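Local coordinates for protein prephenate dehydrogenase (Corynebacterium glutamicum ATCC 13032, PDB 3KTD) that probably catalyses the NAD(P)-dependent oxidative decarboxylation of prephenate, a step on the way to tyrosine, at residues S22-L27 against F52-D57; A80-L85 against Y108-A113; S166-V171 against A336-F341; A193-S198 against V253-E258. One frame throughout, in Å; residues are numbered along the deposited sequence.

Interaction 1 of 4, residues S22-L27 against F52-D57; sequences SLLRDL and FDVSAD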
loop_
_atom_site.group_PDB
_atom_site.type_symbol
_atom_site.label_atom_id
_atom_site.label_comp_id
_atom_site.label_asym_id
_atom_site.label_seq_id
_atom_site.Cartn_x
_atom_site.Cartn_y
_atom_site.Cartn_z
ATOM N N SER A 22 -9.560 5.589 -23.106
ATOM C CA SER A 22 -10.233 6.413 -22.100
ATOM C C SER A 22 -10.261 7.891 -22.480
ATOM O O SER A 22 -11.209 8.599 -22.157
ATOM C CB SER A 22 -9.521 6.291 -20.752
ATOM O OG SER A 22 -9.723 5.015 -20.199
ATOM N N LEU A 23 -9.195 8.349 -23.125
ATOM C CA LEU A 23 -9.103 9.721 -23.584
ATOM C C LEU A 23 -10.083 9.932 -24.738
ATOM O O LEU A 23 -10.795 10.919 -24.760
ATOM C CB LEU A 23 -7.669 10.039 -24.014
ATOM C CG LEU A 23 -7.372 11.454 -24.508
ATOM C CD1 LEU A 23 -7.495 12.468 -23.381
ATOM C CD2 LEU A 23 -5.986 11.504 -25.129
ATOM N N LEU A 24 -10.132 8.989 -25.674
ATOM C CA LEU A 24 -11.036 9.082 -26.814
ATOM C C LEU A 24 -12.469 9.146 -26.322
ATOM O O LEU A 24 -13.266 9.962 -26.805
ATOM C CB LEU A 24 -10.869 7.879 -27.747
ATOM C CG LEU A 24 -11.814 7.762 -28.954
ATOM C CD1 LEU A 24 -11.418 8.704 -30.051
ATOM C CD2 LEU A 24 -11.833 6.344 -29.489
ATOM N N ARG A 25 -12.792 8.286 -25.359
ATOM C CA ARG A 25 -14.150 8.216 -24.827
ATOM C C ARG A 25 -14.551 9.507 -24.116
ATOM O O ARG A 25 -15.659 10.010 -24.334
ATOM C CB ARG A 25 -14.311 7.038 -23.864
ATOM C CG ARG A 25 -14.339 5.651 -24.494
ATOM C CD ARG A 25 -14.446 4.598 -23.381
ATOM N NE ARG A 25 -14.581 3.222 -23.861
ATOM C CZ ARG A 25 -15.701 2.687 -24.346
ATOM N NH1 ARG A 25 -16.809 3.411 -24.457
ATOM N NH2 ARG A 25 -15.706 1.420 -24.745
ATOM N N ASP A 26 -13.663 10.034 -23.267
ATOM C CA ASP A 26 -13.969 11.256 -22.513
ATOM C C ASP A 26 -14.073 12.480 -23.434
ATOM O O ASP A 26 -14.919 13.349 -23.217
ATOM C CB ASP A 26 -12.937 11.509 -21.402
ATOM C CG ASP A 26 -13.144 10.621 -20.174
ATOM O OD1 ASP A 26 -14.275 10.109 -19.969
ATOM O OD2 ASP A 26 -12.172 10.453 -19.392
ATOM N N LEU A 27 -13.216 12.544 -24.450
ATOM C CA LEU A 27 -13.243 13.638 -25.408
ATOM C C LEU A 27 -14.503 13.590 -26.250
ATOM O O LEU A 27 -15.037 14.633 -26.635
ATOM C CB LEU A 27 -12.022 13.602 -26.325
ATOM C CG LEU A 27 -10.697 14.076 -25.724
ATOM C CD1 LEU A 27 -9.577 13.903 -26.725
ATOM C CD2 LEU A 27 -10.777 15.525 -25.252
ATOM N N PHE A 52 -17.460 5.403 -32.173
ATOM C CA PHE A 52 -16.198 6.152 -32.233
ATOM C C PHE A 52 -15.557 6.169 -33.621
ATOM O O PHE A 52 -15.837 5.319 -34.452
ATOM C CB PHE A 52 -15.212 5.589 -31.218
ATOM C CG PHE A 52 -15.738 5.577 -29.823
ATOM C CD1 PHE A 52 -15.837 6.748 -29.103
ATOM C CD2 PHE A 52 -16.139 4.400 -29.232
ATOM C CE1 PHE A 52 -16.328 6.748 -27.811
ATOM C CE2 PHE A 52 -16.630 4.387 -27.928
ATOM C CZ PHE A 52 -16.722 5.564 -27.220
ATOM N N ASP A 53 -14.692 7.149 -33.858
ATOM C CA ASP A 53 -14.015 7.319 -35.152
ATOM C C ASP A 53 -12.578 6.770 -35.063
ATOM O O ASP A 53 -11.640 7.480 -34.710
ATOM C CB ASP A 53 -14.050 8.801 -35.563
ATOM C CG ASP A 53 -13.402 9.053 -36.909
ATOM O OD1 ASP A 53 -12.767 8.112 -37.425
ATOM O OD2 ASP A 53 -13.512 10.186 -37.444
ATOM N N VAL A 54 -12.423 5.491 -35.403
ATOM C CA VAL A 54 -11.161 4.775 -35.222
ATOM C C VAL A 54 -10.745 4.020 -36.482
ATOM O O VAL A 54 -11.587 3.570 -37.250
ATOM C CB VAL A 54 -11.279 3.781 -34.032
ATOM C CG1 VAL A 54 -10.002 3.004 -33.844
ATOM C CG2 VAL A 54 -11.641 4.521 -32.748
ATOM N N SER A 55 -9.437 3.892 -36.684
ATOM C CA SER A 55 -8.871 3.191 -37.838
ATOM C C SER A 55 -7.727 2.278 -37.399
ATOM O O SER A 55 -7.190 2.423 -36.303
ATOM C CB SER A 55 -8.362 4.206 -38.871
ATOM O OG SER A 55 -7.717 3.569 -39.964
ATOM N N ALA A 56 -7.383 1.312 -38.241
ATOM C CA ALA A 56 -6.251 0.429 -37.968
ATOM C C ALA A 56 -5.175 0.662 -39.025
ATOM O O ALA A 56 -4.227 -0.112 -39.146
ATOM C CB ALA A 56 -6.698 -1.033 -37.935
ATOM N N ASP A 57 -5.325 1.767 -39.752
ATOM C CA ASP A 57 -4.437 2.157 -40.834
ATOM C C ASP A 57 -3.606 3.362 -40.356
ATOM O O ASP A 57 -4.049 4.514 -40.446
ATOM C CB ASP A 57 -5.294 2.508 -42.054
ATOM C CG ASP A 57 -4.479 2.777 -43.300
ATOM O OD1 ASP A 57 -3.255 2.993 -43.190
ATOM O OD2 ASP A 57 -5.072 2.791 -44.404
#
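Leu24 and Arg25 of helix 18-29 pack against Phe52 and Val54 at the edge of a Rossmann-type nucleotide-binding fold. The helix follows strand 11-14, the turn and first residues of the helix carrying glycines that fit the GxGxxG pattern, and strand 54-55 is the outermost strand on this side of the chain's main sheet. The apolar half of the contact rests on one methyl. Leu24 turns its CG away from its own backbone N, chi1 176°, which carries CD2 toward the strand. There Leu24 CD2 lies 3.7 Å from Val54 CG2, and the same Leu24 CD2 is 3.9 Å from Phe52 CB, at the base of the ring. The branch therefore fills the angle between the two side chains, obliquely to both, while Ile13 and Val34 of the sheet also touch Leu24.

Arg25 takes the far end of the ring. Arg25 CG lies above the ring plane, out beyond its rim and 3.6 Å from Phe52 CZ, and the chain, extended from CG to NE, carries NH1 on to the edge at CZ and CE2. The guanidinium and ring planes stand 84° apart, with Phe52 CE2 over a guanidinium face and Arg25 NH1 near the plane of the ring. This is edge-to-face contact, with the ring supplying the edge, and not a cation over the aromatic face. The charged end is held by others: Ser137 OG bonds to Arg25 NE, and Glu50 forms a salt bridge with NH1. At the ring edge itself, Arg25 NH1 comes to 3.5 Å from Phe52 CZ.

Interaction 2 of 4, residues A80-L85 against Y108-A113; sequences AIDSLL and YDAVKA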
loop_
_atom_site.group_PDB
_atom_site.type_symbol
_atom_site.label_atom_id
_atom_site.label_comp_id
_atom_site.label_asym_id
_atom_site.label_seq_id
_atom_site.Cartn_x
_atom_site.Cartn_y
_atom_site.Cartn_z
ATOM N N ALA A 80 7.364 1.588 -27.409
ATOM C CA ALA A 80 6.752 1.854 -28.697
ATOM C C ALA A 80 6.980 3.284 -29.178
ATOM O O ALA A 80 6.788 3.559 -30.351
ATOM C CB ALA A 80 5.273 1.568 -28.626
ATOM N N ILE A 81 7.402 4.177 -28.288
ATOM C CA ILE A 81 7.576 5.603 -28.598
ATOM C C ILE A 81 8.424 5.922 -29.839
ATOM O O ILE A 81 7.947 6.615 -30.743
ATOM C CB ILE A 81 8.141 6.380 -27.373
ATOM C CG1 ILE A 81 7.027 6.688 -26.383
ATOM C CG2 ILE A 81 8.762 7.690 -27.791
ATOM C CD1 ILE A 81 6.040 7.729 -26.899
ATOM N N ASP A 82 9.660 5.431 -29.887
ATOM C CA ASP A 82 10.559 5.738 -31.012
ATOM C C ASP A 82 9.950 5.451 -32.379
ATOM O O ASP A 82 10.076 6.258 -33.294
ATOM C CB ASP A 82 11.874 4.966 -30.906
ATOM C CG ASP A 82 12.761 5.465 -29.794
ATOM O OD1 ASP A 82 12.372 6.384 -29.044
ATOM O OD2 ASP A 82 13.871 4.916 -29.671
ATOM N N SER A 83 9.295 4.308 -32.533
ATOM C CA SER A 83 8.742 3.976 -33.830
ATOM C C SER A 83 7.588 4.920 -34.174
ATOM O O SER A 83 7.391 5.252 -35.335
ATOM C CB SER A 83 8.310 2.511 -33.908
ATOM O OG SER A 83 7.090 2.292 -33.240
ATOM N N LEU A 84 6.833 5.347 -33.169
ATOM C CA LEU A 84 5.740 6.297 -33.398
ATOM C C LEU A 84 6.281 7.716 -33.643
ATOM O O LEU A 84 5.680 8.492 -34.381
ATOM C CB LEU A 84 4.729 6.277 -32.241
ATOM C CG LEU A 84 3.525 5.330 -32.346
ATOM C CD1 LEU A 84 2.483 5.898 -33.301
ATOM C CD2 LEU A 84 3.917 3.923 -32.765
ATOM N N LEU A 85 7.408 8.055 -33.024
ATOM C CA LEU A 85 8.041 9.338 -33.286
ATOM C C LEU A 85 8.504 9.354 -34.733
ATOM O O LEU A 85 8.207 10.278 -35.466
ATOM C CB LEU A 85 9.231 9.577 -32.360
ATOM C CG LEU A 85 8.917 10.056 -30.946
ATOM C CD1 LEU A 85 10.174 10.005 -30.085
ATOM C CD2 LEU A 85 8.327 11.452 -30.964
ATOM N N TYR A 108 11.850 13.117 -24.074
ATOM C CA TYR A 108 12.302 14.416 -24.553
ATOM C C TYR A 108 13.633 14.267 -25.315
ATOM O O TYR A 108 13.788 14.813 -26.413
ATOM C CB TYR A 108 12.402 15.399 -23.383
ATOM C CG TYR A 108 12.586 16.856 -23.752
ATOM C CD1 TYR A 108 11.913 17.421 -24.841
ATOM C CD2 TYR A 108 13.391 17.687 -22.973
ATOM C CE1 TYR A 108 12.076 18.764 -25.169
ATOM C CE2 TYR A 108 13.557 19.033 -23.288
ATOM C CZ TYR A 108 12.895 19.569 -24.386
ATOM O OH TYR A 108 13.052 20.902 -24.706
ATOM N N ASP A 109 14.562 13.498 -24.745
ATOM C CA ASP A 109 15.825 13.171 -25.402
ATOM C C ASP A 109 15.593 12.568 -26.788
ATOM O O ASP A 109 16.219 12.980 -27.771
ATOM C CB ASP A 109 16.623 12.161 -24.566
ATOM C CG ASP A 109 17.286 12.779 -23.358
ATOM O OD1 ASP A 109 17.352 14.017 -23.242
ATOM O OD2 ASP A 109 17.764 12.007 -22.516
ATOM N N ALA A 110 14.701 11.588 -26.860
ATOM C CA ALA A 110 14.408 10.925 -28.120
ATOM C C ALA A 110 13.848 11.928 -29.122
ATOM O O ALA A 110 14.150 11.851 -30.311
ATOM C CB ALA A 110 13.434 9.775 -27.907
ATOM N N VAL A 111 13.048 12.872 -28.630
ATOM C CA VAL A 111 12.476 13.912 -29.476
ATOM C C VAL A 111 13.542 14.914 -29.946
ATOM O O VAL A 111 13.536 15.343 -31.096
ATOM C CB VAL A 111 11.341 14.650 -28.748
ATOM C CG1 VAL A 111 11.006 15.943 -29.457
ATOM C CG2 VAL A 111 10.109 13.740 -28.626
ATOM N N LYS A 112 14.454 15.280 -29.052
ATOM C CA LYS A 112 15.517 16.209 -29.402
ATOM C C LYS A 112 16.475 15.593 -30.408
ATOM O O LYS A 112 16.928 16.283 -31.334
ATOM C CB LYS A 112 16.269 16.711 -28.166
ATOM C CG LYS A 112 15.511 17.794 -27.394
ATOM C CD LYS A 112 16.297 18.359 -26.184
ATOM C CE LYS A 112 16.420 17.352 -25.041
ATOM N NZ LYS A 112 16.813 17.996 -23.772
ATOM N N ALA A 113 16.768 14.301 -30.251
ATOM C CA ALA A 113 17.661 13.599 -31.187
ATOM C C ALA A 113 17.114 13.621 -32.630
ATOM O O ALA A 113 17.873 13.538 -33.591
ATOM C CB ALA A 113 17.912 12.171 -30.719
#
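Leu85 meets Ala110 and Val111 where two helices of the Rossmann-type domain run side by side. Helix 78-91 follows strand 71-74, helix 105-113 follows strand 97-99, and the three strands 71-74, 97-99 and 120-125 are consecutive parallel neighbours in the sheet, as expected of successive beta-alpha-beta crossovers. The segment axes approach to 10.6 Å with a crossing angle of -29°, so the helices are roughly parallel and the spacing leaves the bridging to side-chain ends.

The apolar contacts centre on the two methyls of Leu85. Its CG sits beside the backbone N, chi1 -80°, and the fork opens toward the other helix. Leu85 CD2 reaches Val111 CG2 at 3.7 Å, the leucine and valine side chains crossing at about a right angle. The other branch, Leu85 CD1, lies between Ala110 CB (3.9 Å) and Val111 CG2 (4.0 Å). Val111 continues this packing inward, touching Tyr120 on strand 120-125.

The one polar side chain in the contact takes part through van der Waals contact. The CB of Asp82 leaves its helix at an angle to the neighbour, but the carboxylate comes nearer and flanks the small Ala110. Its other oxygen, OD2, makes a long, weak ion pair with Arg114, whose NH1 is hydrogen-bonded to the carbonyl of Ala110. Arg114 thus lies close to both helices, tied to one loosely and to the other by a bond. Across the interface itself, Asp82 OD1 lies 3.7 Å from Ala110 CB.

Interaction 3 of 4, residues S166-V171 against A336-F341; sequences SIWKDV and ARIEVF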
loop_
_atom_site.group_PDB
_atom_site.type_symbol
_atom_site.label_atom_id
_atom_site.label_comp_id
_atom_site.label_asym_id
_atom_site.label_seq_id
_atom_site.Cartn_x
_atom_site.Cartn_y
_atom_site.Cartn_z
ATOM N N SER A 166 1.096 27.611 -28.839
ATOM C CA SER A 166 -0.232 27.184 -29.281
ATOM C C SER A 166 -0.485 25.683 -29.083
ATOM O O SER A 166 -1.600 25.279 -28.755
ATOM C CB SER A 166 -0.425 27.558 -30.754
ATOM O OG SER A 166 -1.567 26.939 -31.296
ATOM N N ILE A 167 0.537 24.863 -29.316
ATOM C CA ILE A 167 0.433 23.416 -29.096
ATOM C C ILE A 167 0.311 23.144 -27.597
ATOM O O ILE A 167 -0.529 22.357 -27.153
ATOM C CB ILE A 167 1.657 22.665 -29.632
ATOM C CG1 ILE A 167 1.700 22.728 -31.160
ATOM C CG2 ILE A 167 1.625 21.207 -29.191
ATOM C CD1 ILE A 167 3.030 22.277 -31.746
ATOM N N TRP A 168 1.146 23.821 -26.822
ATOM C CA TRP A 168 1.128 23.673 -25.373
ATOM C C TRP A 168 -0.256 23.969 -24.807
ATOM O O TRP A 168 -0.754 23.211 -23.975
ATOM C CB TRP A 168 2.166 24.593 -24.740
ATOM C CG TRP A 168 2.222 24.503 -23.268
ATOM C CD1 TRP A 168 2.995 23.665 -22.529
ATOM C CD2 TRP A 168 1.489 25.301 -22.339
ATOM N NE1 TRP A 168 2.784 23.887 -21.192
ATOM C CE2 TRP A 168 1.862 24.887 -21.050
ATOM C CE3 TRP A 168 0.547 26.328 -22.474
ATOM C CZ2 TRP A 168 1.330 25.455 -19.902
ATOM C CZ3 TRP A 168 0.015 26.900 -21.325
ATOM C CH2 TRP A 168 0.409 26.459 -20.057
ATOM N N LYS A 169 -0.874 25.057 -25.262
ATOM C CA LYS A 169 -2.213 25.422 -24.806
ATOM C C LYS A 169 -3.218 24.306 -25.069
ATOM O O LYS A 169 -3.887 23.851 -24.138
ATOM C CB LYS A 169 -2.678 26.736 -25.432
ATOM C CG LYS A 169 -1.993 27.949 -24.807
ATOM C CD LYS A 169 -2.598 29.304 -25.225
ATOM C CE LYS A 169 -2.061 29.837 -26.547
ATOM N NZ LYS A 169 -2.371 31.283 -26.658
ATOM N N ASP A 170 -3.303 23.838 -26.310
ATOM C CA ASP A 170 -4.233 22.753 -26.635
ATOM C C ASP A 170 -4.033 21.498 -25.749
ATOM O O ASP A 170 -5.000 20.858 -25.356
ATOM C CB ASP A 170 -4.148 22.383 -28.121
ATOM C CG ASP A 170 -4.904 23.362 -29.029
ATOM O OD1 ASP A 170 -5.798 24.106 -28.561
ATOM O OD2 ASP A 170 -4.616 23.371 -30.239
ATOM N N VAL A 171 -2.791 21.162 -25.418
ATOM C CA VAL A 171 -2.532 19.998 -24.580
ATOM C C VAL A 171 -3.123 20.217 -23.193
ATOM O O VAL A 171 -3.713 19.311 -22.605
ATOM C CB VAL A 171 -1.016 19.695 -24.457
ATOM C CG1 VAL A 171 -0.745 18.731 -23.309
ATOM C CG2 VAL A 171 -0.471 19.147 -25.774
ATOM N N ALA A 336 1.564 23.024 -7.817
ATOM C CA ALA A 336 0.279 23.658 -8.053
ATOM C C ALA A 336 -0.311 23.155 -9.358
ATOM O O ALA A 336 0.413 22.905 -10.311
ATOM C CB ALA A 336 0.439 25.155 -8.103
ATOM N N ARG A 337 -1.624 22.961 -9.372
ATOM C CA ARG A 337 -2.334 22.671 -10.606
ATOM C C ARG A 337 -2.599 24.034 -11.225
ATOM O O ARG A 337 -2.524 25.040 -10.529
ATOM C CB ARG A 337 -3.639 21.914 -10.346
ATOM C CG ARG A 337 -4.735 22.724 -9.663
ATOM C CD ARG A 337 -5.963 21.879 -9.309
ATOM N NE ARG A 337 -7.045 22.747 -8.849
ATOM C CZ ARG A 337 -7.879 23.423 -9.644
ATOM N NH1 ARG A 337 -7.799 23.325 -10.972
ATOM N NH2 ARG A 337 -8.813 24.203 -9.109
ATOM N N ILE A 338 -2.898 24.077 -12.518
ATOM C CA ILE A 338 -3.128 25.356 -13.193
ATOM C C ILE A 338 -4.427 25.412 -13.988
ATOM O O ILE A 338 -4.957 24.392 -14.416
ATOM C CB ILE A 338 -1.956 25.721 -14.139
ATOM C CG1 ILE A 338 -1.932 24.812 -15.372
ATOM C CG2 ILE A 338 -0.625 25.641 -13.399
ATOM C CD1 ILE A 338 -0.816 25.138 -16.330
ATOM N N GLU A 339 -4.920 26.630 -14.169
ATOM C CA GLU A 339 -6.101 26.912 -14.976
ATOM C C GLU A 339 -5.733 28.109 -15.845
ATOM O O GLU A 339 -5.354 29.150 -15.317
ATOM C CB GLU A 339 -7.304 27.237 -14.078
ATOM C CG GLU A 339 -8.001 26.005 -13.431
ATOM C CD GLU A 339 -8.951 25.238 -14.383
ATOM O OE1 GLU A 339 -9.387 25.806 -15.416
ATOM O OE2 GLU A 339 -9.272 24.062 -14.089
ATOM N N VAL A 340 -5.834 27.972 -17.165
ATOM C CA VAL A 340 -5.389 29.040 -18.071
ATOM C C VAL A 340 -6.533 29.931 -18.567
ATOM O O VAL A 340 -7.477 29.454 -19.192
ATOM C CB VAL A 340 -4.602 28.464 -19.271
ATOM C CG1 VAL A 340 -3.549 27.480 -18.771
ATOM C CG2 VAL A 340 -5.523 27.776 -20.256
ATOM N N PHE A 341 -6.447 31.225 -18.264
ATOM C CA PHE A 341 -7.428 32.207 -18.730
ATOM C C PHE A 341 -6.855 33.073 -19.864
ATOM O O PHE A 341 -5.863 32.726 -20.510
ATOM C CB PHE A 341 -7.911 33.094 -17.570
ATOM C CG PHE A 341 -8.754 32.370 -16.535
ATOM C CD1 PHE A 341 -9.244 31.075 -16.758
ATOM C CD2 PHE A 341 -9.127 33.023 -15.364
ATOM C CE1 PHE A 341 -10.038 30.432 -15.804
ATOM C CE2 PHE A 341 -9.929 32.384 -14.412
ATOM C CZ PHE A 341 -10.383 31.091 -14.633
ATOM O OXT PHE A 341 -7.382 34.143 -20.183
#
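Trp168 reaches out from helix 162-177 to meet Ile338 and Val340 on strand 337-340, near the C terminus. That strand pairs in parallel with strand 314-317, with helix 324-334 between them in sequence, so the helix of the nucleotide-binding region is covered by a small beta-alpha-beta unit. Ile338 also shares a backbone hydrogen bond with Val182 of strand 181-184, the outermost strand of the large sheet.

The indole is thrown forward by its torsions. CG stands opposite the backbone N, chi1 -180°, and the indole plane stands about perpendicular to the plane through CA, CB and CG, chi2 90°; the far corner of the six-membered ring, not the pyrrole side, is what meets the strand. Ile338 comes from the opposite direction. Its CG1 lies between the backbone N and the carbonyl carbon, chi1 71°, and the extended end brings the terminal methyl up to the indole at an oblique angle. Ile338 CD1 spans the CZ2-CH2 bond of Trp168, at similar distances from both atoms, 4.2 Å in the case of CZ2.

Val340, two residues on, points its CB to the same side of the strand and adds a looser touch: Val340 CG1 lies 4.3 Å from Trp168 CH2. Arg337 and Glu339 alternate to the other side and pair there, with Arg337 NH1 3.5 Å from Glu339 OE2. Leu317 touches both Trp168 and Ile338, and the rings of Trp164 and Trp324 also meet the indole, making this an aromatic-aliphatic cluster. Within it, Trp168 CH2 lies 4.1 Å from Ile338 CD1.

Interaction 4 of 4, residues A193-S198 against V253-E258; sequences AAARVS and VKALDE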
loop_
_atom_site.group_PDB
_atom_site.type_symbol
_atom_site.label_atom_id
_atom_site.label_comp_id
_atom_site.label_asym_id
_atom_site.label_seq_id
_atom_site.Cartn_x
_atom_site.Cartn_y
_atom_site.Cartn_z
ATOM N N ALA A 193 10.445 13.245 -9.084
ATOM C CA ALA A 193 9.234 12.966 -8.320
ATOM C C ALA A 193 8.741 11.542 -8.555
ATOM O O ALA A 193 8.500 10.808 -7.600
ATOM C CB ALA A 193 8.146 13.962 -8.671
ATOM N N ALA A 194 8.602 11.150 -9.818
ATOM C CA ALA A 194 8.086 9.824 -10.156
ATOM C C ALA A 194 8.988 8.727 -9.622
ATOM O O ALA A 194 8.513 7.646 -9.305
ATOM C CB ALA A 194 7.937 9.673 -11.650
ATOM N N ALA A 195 10.290 8.995 -9.541
ATOM C CA ALA A 195 11.231 8.017 -9.005
ATOM C C ALA A 195 10.858 7.724 -7.560
ATOM O O ALA A 195 10.830 6.562 -7.127
ATOM C CB ALA A 195 12.662 8.527 -9.087
ATOM N N ARG A 196 10.557 8.793 -6.828
ATOM C CA ARG A 196 10.216 8.694 -5.422
ATOM C C ARG A 196 8.825 8.117 -5.193
ATOM O O ARG A 196 8.684 7.126 -4.481
ATOM C CB ARG A 196 10.296 10.069 -4.766
ATOM C CG ARG A 196 11.704 10.679 -4.744
ATOM C CD ARG A 196 11.668 12.137 -4.274
ATOM N NE ARG A 196 13.007 12.692 -4.119
ATOM C CZ ARG A 196 13.800 12.505 -3.067
ATOM N NH1 ARG A 196 13.414 11.763 -2.035
ATOM N NH2 ARG A 196 15.001 13.059 -3.051
ATOM N N VAL A 197 7.809 8.709 -5.818
ATOM C CA VAL A 197 6.423 8.375 -5.479
ATOM C C VAL A 197 5.777 7.241 -6.270
ATOM O O VAL A 197 4.661 6.814 -5.948
ATOM C CB VAL A 197 5.515 9.622 -5.570
ATOM C CG1 VAL A 197 6.032 10.716 -4.656
ATOM C CG2 VAL A 197 5.417 10.108 -6.993
ATOM N N SER A 198 6.469 6.736 -7.281
ATOM C CA SER A 198 5.900 5.690 -8.126
ATOM C C SER A 198 6.866 4.543 -8.426
ATOM O O SER A 198 6.516 3.373 -8.282
ATOM C CB SER A 198 5.408 6.309 -9.434
ATOM O OG SER A 198 5.067 5.301 -10.365
ATOM N N VAL A 253 17.843 5.638 -8.670
ATOM C CA VAL A 253 18.941 5.258 -7.792
ATOM C C VAL A 253 19.129 6.295 -6.688
ATOM O O VAL A 253 19.365 5.919 -5.541
ATOM C CB VAL A 253 20.253 5.029 -8.570
ATOM C CG1 VAL A 253 21.434 4.831 -7.620
ATOM C CG2 VAL A 253 20.103 3.830 -9.484
ATOM N N LYS A 254 19.014 7.587 -7.015
ATOM C CA LYS A 254 19.112 8.638 -5.984
ATOM C C LYS A 254 18.019 8.413 -4.941
ATOM O O LYS A 254 18.247 8.539 -3.736
ATOM C CB LYS A 254 18.947 10.044 -6.567
ATOM C CG LYS A 254 20.118 10.557 -7.397
ATOM C CD LYS A 254 19.756 11.887 -8.092
ATOM C CE LYS A 254 20.739 12.278 -9.206
ATOM N NZ LYS A 254 22.070 12.709 -8.681
ATOM N N ALA A 255 16.827 8.080 -5.429
ATOM C CA ALA A 255 15.686 7.796 -4.565
ATOM C C ALA A 255 15.915 6.514 -3.743
ATOM O O ALA A 255 15.732 6.514 -2.533
ATOM C CB ALA A 255 14.410 7.692 -5.405
ATOM N N LEU A 256 16.334 5.436 -4.401
ATOM C CA LEU A 256 16.582 4.169 -3.719
ATOM C C LEU A 256 17.693 4.288 -2.663
ATOM O O LEU A 256 17.626 3.633 -1.622
ATOM C CB LEU A 256 16.898 3.064 -4.734
ATOM C CG LEU A 256 17.137 1.631 -4.227
ATOM C CD1 LEU A 256 16.032 1.158 -3.312
ATOM C CD2 LEU A 256 17.275 0.680 -5.401
ATOM N N ASP A 257 18.692 5.133 -2.924
ATOM C CA ASP A 257 19.781 5.370 -1.972
ATOM C C ASP A 257 19.300 6.066 -0.721
ATOM O O ASP A 257 19.859 5.855 0.361
ATOM C CB ASP A 257 20.915 6.190 -2.595
ATOM C CG ASP A 257 21.824 5.354 -3.466
ATOM O OD1 ASP A 257 21.496 4.176 -3.706
ATOM O OD2 ASP A 257 22.872 5.864 -3.918
ATOM N N GLU A 258 18.294 6.919 -0.864
ATOM C CA GLU A 258 17.696 7.543 0.303
ATOM C C GLU A 258 16.978 6.459 1.106
ATOM O O GLU A 258 17.067 6.425 2.328
ATOM C CB GLU A 258 16.724 8.661 -0.083
ATOM C CG GLU A 258 17.385 9.929 -0.592
ATOM C CD GLU A 258 16.451 11.139 -0.570
ATOM O OE1 GLU A 258 15.392 11.099 0.112
ATOM O OE2 GLU A 258 16.786 12.146 -1.234
#
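Ala195 and Ala255 face each other at the tight part of this helix crossing, while Arg196 and Glu258 close it with a salt bridge. The segment axes of helices 187-214 and 249-270 come within 8.8 Å at a crossing angle of -43°. The two buried alanines allow that approach, with Ala195 CB 4.2 Å from Ala255 CB. Arg196 CA and Ala255 CA are 5.6 Å apart, close because the CB of Arg196 does not point at the other helix and leaves room for Ala255. The stem of the arginine completes the seam, with Arg196 CG 4.1 Å from Ala255 CB.

Beyond the alanines the contact is looser, partly exposed and polar, bridged by the ends of long side chains. Arg196 is extended from CG to NE and grips the carboxylate end-on: Arg196 NH1 donates to Glu258 OE1 at 3.0 Å, and Arg196 NH2 donates to Glu258 OE2 at 2.7 Å. Both oxygens lie near the guanidinium plane but are met from above the carboxylate plane, the two groups being inclined by 63°.

Here the second subunit also comes into reach: Val211 O of that subunit accepts from Arg196 NH1, and Asn214 ND2 of that subunit bonds to Glu258 OE1. Neighbouring Asp257 forms a salt bridge with Arg267 of the second subunit. Such crossed helices, bridged within the chain and across the dimer, are consistent with the helical dimerization domain of prephenate dehydrogenases.

From the N terminus, interaction 1 comes first, closing a loop of 24 residues that holds strand 34-37 and helix 41-49 and tying helix 18-29 to the edge of the main sheet. Interaction 2 follows in series, joining two successive helices around strand 97-99. Interaction 3 then opens on helix 162-177 and closes only at the last strand, spanning 164 residues. Interaction 4 is nested within that long loop and links two helices of the dimerization region. None cross. The four contacts do not touch; the centres of interactions 1 and 4 lie about 35 Å apart, on opposite sides of the chain's centre.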